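Local coordinates for conserved hypothetical protein (PDB 4QDY) that is of unknown function, and is built from two YbbR-like domains that are rich in beta strand, at residues V153-T156 against S157-I160; P112-D115 against P116-D120. All blocks are in the same frame, centred on the assembly; numbering follows the deposited sequence.

Overall arrangement
Both contacts are local, each formed within one continuous run of chain, and both fall in the second YbbR-like range. Contact 2 (112-120) comes first, where the long strand 87-113 ends and a loop leads to strand 124-130. Contact 1 (153-160) follows in the loop between strands 149-153 and 164-173. Strands 87-113 and 149-153 run parallel as neighbours in the sheet, which brings their exits together: the contact centres are about 7 Å apart. The two loops touch directly. Ile160 N probably bonds to Gln118 O and Asp120 N to Ile160 O, so that backbone pairing probably resumes between the loops after the strands end, toward one end of the elongated chain.

Contact 1. Residues V153-T156 against S157-I160; sequences VLPT and SERI
The edge of the Arg159 guanidinium faces the carbonyl oxygen of Thr156, which lies about 10° out of the group's plane and accepts a hydrogen bond from NH1 (NH1 to Thr156 O, 2.7 Å). The bond arrives nearly in line with that C=O but bends at the proton (N-H...O angle 139°). The same NH1 also reaches Glu158 O, again close to the guanidinium plane (3.2 Å), so two carbonyls share it and probably restrict the group's rotation. A bend at chi2 (-71°) helps fold the arginine back over the turn. That turn is a type I beta turn from Pro155 to Glu158, closed by Glu158 N to Pro155 O (3.0 Å). On the apolar side Leu154 splits its methyls: CD1 meets Glu158 CB at 3.6 Å, the two side chains crossing at about a right angle, while CD2 meets Ile160 CD1 at 3.8 Å. Glu158 CG lies over the flat side of the Pro155 ring, 3.9-4.0 Å from its CB, CG and CD. Thr156 OG1 is held by Thr72 N of the second subunit. Leu154 and Glu158 pack on Tyr164 and Pro155 on Val168 of strand 164-173, with Leu154 on Met191 and Ile160 on Val193 of strand 183-196.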
loop_
_atom_site.group_PDB
_atom_site.type_symbol
_atom_site.label_atom_id
_atom_site.label_comp_id
_atom_site.label_asym_id
_atom_site.label_seq_id
_atom_site.Cartn_x
_atom_site.Cartn_y
_atom_site.Cartn_z
ATOM N N VAL A 153 4.465 6.948 -18.057
ATOM C CA VAL A 153 5.317 8.011 -17.523
ATOM C C VAL A 153 6.792 7.530 -17.460
ATOM O O VAL A 153 7.085 6.441 -16.960
ATOM C CB VAL A 153 4.800 8.502 -16.129
ATOM C CG1 VAL A 153 4.601 7.360 -15.130
ATOM C CG2 VAL A 153 5.673 9.610 -15.544
ATOM N N LEU A 154 7.703 8.368 -17.993
ATOM C CA LEU A 154 9.151 8.157 -17.999
ATOM C C LEU A 154 9.696 8.285 -16.566
ATOM O O LEU A 154 9.365 9.274 -15.902
ATOM C CB LEU A 154 9.822 9.180 -18.950
ATOM C CG LEU A 154 11.362 9.237 -19.012
ATOM C CD1 LEU A 154 11.952 7.998 -19.655
ATOM C CD2 LEU A 154 11.822 10.441 -19.796
ATOM N N PRO A 155 10.515 7.321 -16.060
ATOM C CA PRO A 155 11.041 7.446 -14.687
ATOM C C PRO A 155 11.823 8.748 -14.494
ATOM O O PRO A 155 12.545 9.176 -15.397
ATOM C CB PRO A 155 11.951 6.222 -14.544
ATOM C CG PRO A 155 11.427 5.245 -15.529
ATOM C CD PRO A 155 10.994 6.076 -16.693
ATOM N N THR A 156 11.638 9.385 -13.320
ATOM C CA THR A 156 12.223 10.674 -12.918
ATOM C C THR A 156 13.761 10.680 -13.107
ATOM O O THR A 156 14.311 11.697 -13.534
ATOM C CB THR A 156 11.854 10.964 -11.451
ATOM O OG1 THR A 156 10.448 10.785 -11.275
ATOM C CG2 THR A 156 12.247 12.367 -11.003
ATOM N N SER A 157 14.428 9.545 -12.820
ATOM C CA SER A 157 15.877 9.358 -12.931
ATOM C C SER A 157 16.377 9.362 -14.390
ATOM O O SER A 157 17.560 9.629 -14.620
ATOM C CB SER A 157 16.279 8.038 -12.280
ATOM O OG SER A 157 15.629 6.931 -12.888
ATOM N N GLU A 158 15.499 9.039 -15.363
ATOM C CA GLU A 158 15.858 8.959 -16.783
ATOM C C GLU A 158 15.842 10.334 -17.461
ATOM O O GLU A 158 15.043 11.200 -17.095
ATOM C CB GLU A 158 14.903 8.014 -17.533
ATOM C CG GLU A 158 14.893 6.566 -17.055
ATOM C CD GLU A 158 16.148 5.733 -17.250
ATOM O OE1 GLU A 158 17.006 6.106 -18.083
ATOM O OE2 GLU A 158 16.237 4.660 -16.611
ATOM N N ARG A 159 16.721 10.514 -18.468
ATOM C CA ARG A 159 16.871 11.743 -19.259
ATOM C C ARG A 159 16.860 11.446 -20.762
ATOM O O ARG A 159 17.411 10.428 -21.188
ATOM C CB ARG A 159 18.182 12.475 -18.893
ATOM C CG ARG A 159 18.280 13.030 -17.467
ATOM C CD ARG A 159 17.375 14.226 -17.216
ATOM N NE ARG A 159 17.542 14.769 -15.867
ATOM C CZ ARG A 159 16.830 14.391 -14.809
ATOM N NH1 ARG A 159 15.892 13.460 -14.928
ATOM N NH2 ARG A 159 17.052 14.943 -13.623
ATOM N N ILE A 160 16.258 12.347 -21.561
ATOM C CA ILE A 160 16.207 12.218 -23.021
ATOM C C ILE A 160 17.334 13.096 -23.599
ATOM O O ILE A 160 17.210 14.322 -23.652
ATOM C CB ILE A 160 14.798 12.565 -23.613
ATOM C CG1 ILE A 160 13.638 11.753 -22.956
ATOM C CG2 ILE A 160 14.772 12.464 -25.151
ATOM C CD1 ILE A 160 13.637 10.189 -23.124
#

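Contact 2. Residues P112-D115 against P116-D120; sequences PEID and PSQID
Asp115 meets the residues that follow it through three hydrogen bonds, made by its backbone N, its backbone O and its carboxylate. Ser117 OG donates to Asp115 OD2 at 2.7 Å, coming from well above the carboxylate plane (68° out of it). Asp115 O takes the amide of Gln118 (N to O, 2.9 Å). In return the Gln118 side chain reaches back: its OE1 accepts Asp115 N at 3.1 Å, in the plane of the amide carbonyl and with a fairly straight N-H...O angle of 155°. With CG beside the backbone N (chi1 -64°) and the chain extended beyond it, Gln118 brings OE1 to the backbone N of Asp115. Residues 116-118 have helical backbone angles without the regular bonds of a helix, and the Gln118 N to Asp115 O bond makes a short 3-10-like turn. The Gln118 OE1 bond to Asp115 N recalls one half of a capping box, although no regular helix follows; the next amide, Ile119 N, makes a weak bond to Pro116 O. Alongside the polar contacts, Ile114 CG2 touches Ile119 CG1 at 3.8 Å, the two side chains crossing at about a right angle. Farther out, Gln118 NE2, the other arm of the amide, makes a weak hydrogen bond to Leu154 O. Ile114 packs on Leu154 and on Met191 and Val193 of strand 183-196, and Ile119 on Ile125 of strand 124-130.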
loop_
_atom_site.group_PDB
_atom_site.type_symbol
_atom_site.label_atom_id
_atom_site.label_comp_id
_atom_site.label_asym_id
_atom_site.label_seq_id
_atom_site.Cartn_x
_atom_site.Cartn_y
_atom_site.Cartn_z
ATOM N N PRO A 112 1.747 8.429 -23.472
ATOM C CA PRO A 112 3.096 8.567 -22.900
ATOM C C PRO A 112 3.280 9.951 -22.269
ATOM O O PRO A 112 2.768 10.936 -22.803
ATOM C CB PRO A 112 4.026 8.358 -24.103
ATOM C CG PRO A 112 3.127 8.086 -25.296
ATOM C CD PRO A 112 1.774 8.594 -24.938
ATOM N N GLU A 113 3.982 10.018 -21.123
ATOM C CA GLU A 113 4.231 11.264 -20.389
ATOM C C GLU A 113 5.722 11.469 -20.127
ATOM O O GLU A 113 6.381 10.585 -19.575
ATOM C CB GLU A 113 3.465 11.284 -19.051
ATOM C CG GLU A 113 1.950 11.379 -19.175
ATOM C CD GLU A 113 1.369 12.680 -19.703
ATOM O OE1 GLU A 113 2.022 13.740 -19.554
ATOM O OE2 GLU A 113 0.218 12.649 -20.195
ATOM N N ILE A 114 6.252 12.634 -20.547
ATOM C CA ILE A 114 7.651 13.044 -20.368
ATOM C C ILE A 114 7.657 14.507 -19.896
ATOM O O ILE A 114 7.052 15.365 -20.541
ATOM C CB ILE A 114 8.524 12.837 -21.653
ATOM C CG1 ILE A 114 8.532 11.351 -22.117
ATOM C CG2 ILE A 114 9.963 13.350 -21.430
ATOM C CD1 ILE A 114 9.215 11.049 -23.482
ATOM N N ASP A 115 8.334 14.778 -18.767
ATOM C CA ASP A 115 8.469 16.114 -18.186
ATOM C C ASP A 115 9.539 16.911 -18.960
ATOM O O ASP A 115 10.635 16.382 -19.156
ATOM C CB ASP A 115 8.826 16.000 -16.685
ATOM C CG ASP A 115 8.988 17.297 -15.901
ATOM O OD1 ASP A 115 8.340 18.301 -16.267
ATOM O OD2 ASP A 115 9.667 17.273 -14.853
ATOM N N PRO A 116 9.271 18.178 -19.386
ATOM C CA PRO A 116 10.282 18.949 -20.145
ATOM C C PRO A 116 11.663 19.052 -19.465
ATOM O O PRO A 116 12.639 19.314 -20.170
ATOM C CB PRO A 116 9.666 20.353 -20.239
ATOM C CG PRO A 116 8.489 20.350 -19.308
ATOM C CD PRO A 116 8.014 18.945 -19.278
ATOM N N SER A 117 11.760 18.832 -18.132
ATOM C CA SER A 117 13.036 18.870 -17.403
ATOM C C SER A 117 13.935 17.694 -17.805
ATOM O O SER A 117 15.161 17.825 -17.791
ATOM C CB SER A 117 12.804 18.852 -15.894
ATOM O OG SER A 117 12.224 17.635 -15.456
ATOM N N GLN A 118 13.315 16.554 -18.161
ATOM C CA GLN A 118 13.985 15.323 -18.583
ATOM C C GLN A 118 14.528 15.449 -20.017
ATOM O O GLN A 118 15.494 14.763 -20.358
ATOM C CB GLN A 118 13.019 14.130 -18.484
ATOM C CG GLN A 118 12.559 13.833 -17.056
ATOM C CD GLN A 118 11.495 12.766 -16.985
ATOM O OE1 GLN A 118 10.418 12.877 -17.582
ATOM N NE2 GLN A 118 11.734 11.757 -16.168
ATOM N N ILE A 119 13.918 16.325 -20.844
ATOM C CA ILE A 119 14.323 16.575 -22.235
ATOM C C ILE A 119 15.516 17.542 -22.236
ATOM O O ILE A 119 15.452 18.588 -21.584
ATOM C CB ILE A 119 13.139 17.124 -23.092
ATOM C CG1 ILE A 119 11.840 16.305 -22.883
ATOM C CG2 ILE A 119 13.526 17.218 -24.583
ATOM C CD1 ILE A 119 10.545 16.943 -23.428
ATOM N N ASP A 120 16.595 17.196 -22.967
ATOM C CA ASP A 120 17.792 18.035 -23.076
ATOM C C ASP A 120 17.484 19.274 -23.925
ATOM O O ASP A 120 16.635 19.211 -24.819
ATOM C CB ASP A 120 18.969 17.236 -23.674
ATOM C CG ASP A 120 20.318 17.945 -23.686
ATOM O OD1 ASP A 120 20.525 18.853 -22.845
ATOM O OD2 ASP A 120 21.194 17.539 -24.480
#